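Local atomic coordinates of protection of telomeres protein 1 (Schizosaccharomyces pombe, PDB entry 5USB), a protein that binds the single-stranded G-rich overhang at the 3' end of telomeres, protects that end, and regulates telomerase and telomere length. Residues A[80-83]-A[84-87]. The protein carries 1 engineered substitution. Sequence-based numbering, arbitrary orientation.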
# COMPACT_ATOMS: atom_id res chain seq x y z
N TYR A 80 5.35 -1.53 -14.01
CA TYR A 80 6.31 -0.55 -13.53
C TYR A 80 6.64 -0.75 -12.05
O TYR A 80 7.81 -0.96 -11.72
CB TYR A 80 5.77 0.85 -13.81
CG TYR A 80 6.62 1.96 -13.31
CD1 TYR A 80 7.99 1.99 -13.52
CD2 TYR A 80 6.04 3.03 -12.65
CE1 TYR A 80 8.77 3.03 -13.04
CE2 TYR A 80 6.82 4.06 -12.17
CZ TYR A 80 8.17 4.06 -12.40
OH TYR A 80 8.92 5.11 -11.94
N ILE A 81 5.64 -0.67 -11.16
CA ILE A 81 5.86 -0.89 -9.74
C ILE A 81 6.05 -2.38 -9.49
O ILE A 81 5.21 -3.20 -9.90
CB ILE A 81 4.70 -0.34 -8.90
CG1 ILE A 81 4.46 1.11 -9.17
CG2 ILE A 81 4.94 -0.59 -7.39
CD1 ILE A 81 5.62 2.01 -8.81
N LYS A 82 7.13 -2.74 -8.81
CA LYS A 82 7.51 -4.13 -8.62
C LYS A 82 7.62 -4.43 -7.14
O LYS A 82 7.86 -3.54 -6.31
CB LYS A 82 8.87 -4.50 -9.24
CG LYS A 82 9.08 -4.15 -10.72
CD LYS A 82 8.12 -4.86 -11.62
CE LYS A 82 8.26 -4.39 -13.06
NZ LYS A 82 7.15 -4.93 -13.90
N GLU A 83 7.49 -5.70 -6.81
CA GLU A 83 7.73 -6.15 -5.45
C GLU A 83 9.13 -5.72 -4.99
O GLU A 83 10.11 -5.90 -5.72
CB GLU A 83 7.57 -7.67 -5.38
CG GLU A 83 6.12 -8.04 -5.66
CD GLU A 83 5.78 -9.52 -5.63
OE1 GLU A 83 4.57 -9.84 -5.75
OE2 GLU A 83 6.71 -10.35 -5.46
N GLY A 84 9.19 -5.18 -3.78
CA GLY A 84 10.42 -4.68 -3.20
C GLY A 84 10.67 -3.21 -3.44
O GLY A 84 11.46 -2.58 -2.70
N ASP A 85 9.98 -2.62 -4.41
CA ASP A 85 10.08 -1.19 -4.62
C ASP A 85 9.50 -0.40 -3.44
O ASP A 85 8.64 -0.87 -2.67
CB ASP A 85 9.32 -0.77 -5.88
CG ASP A 85 10.00 -1.15 -7.16
OD1 ASP A 85 11.18 -1.58 -7.16
OD2 ASP A 85 9.32 -1.01 -8.20
N TYR A 86 9.98 0.83 -3.29
CA TYR A 86 9.40 1.79 -2.38
C TYR A 86 8.52 2.75 -3.16
O TYR A 86 8.82 3.08 -4.31
CB TYR A 86 10.49 2.55 -1.62
CG TYR A 86 11.35 1.66 -0.79
CD1 TYR A 86 11.01 1.38 0.51
CD2 TYR A 86 12.50 1.11 -1.30
CE1 TYR A 86 11.79 0.56 1.29
CE2 TYR A 86 13.28 0.28 -0.54
CZ TYR A 86 12.93 0.02 0.76
OH TYR A 86 13.73 -0.81 1.55
N VAL A 87 7.40 3.11 -2.57
CA VAL A 87 6.44 3.99 -3.20
C VAL A 87 6.06 5.11 -2.23
O VAL A 87 6.13 4.97 -1.01
CB VAL A 87 5.18 3.26 -3.72
CG1 VAL A 87 5.50 2.26 -4.83
CG2 VAL A 87 4.45 2.55 -2.61
O HOH W 1 12.21 -4.14 -6.53
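Asp85 and Lys82 close a type II beta turn from both backbone and side chain. The backbone bond runs from Asp85 N to Lys82 O at 3.0 Å, and the side chain adds a second bond, Asp85 OD2 accepting Lys82 N at 2.9 Å, the N-H coming in from above the carboxylate plane, 54° out of it. With CG anti to its own carbonyl carbon (chi1 -74°), Asp85 lays the carboxylate back over the turn, alongside the first methylenes of Lys82. Asp85 OD1 accepts a hydrogen bond from a water at 2.8 Å, and the same water donates to Glu83 O, bridging the carboxylate to the middle peptide of the turn. Gly84 has a positive phi of 93°, where a CB would collide with Glu83 O. Asp85 OD2 also forms a salt bridge with Lys120, which probably helps keep the carboxylate ionised. Replacing Asp85 by alanine removes the carboxylate, which would probably leave Lys82 N and the Lys120 ammonium without their shared acceptor and the bridging water without one of its partners. Beyond the turn, Ile81 CG2, anti to the backbone N, meets Val87 CG1 at 3.9 Å, and both side chains rest on Val21. The turn thus leads from the loop after helix 72-77 into strand 86-90 of this OB-fold DNA-binding domain, flanked by strand 14-26, which also bonds Glu83 OE1 through Thr24 N, and by strand 117-121.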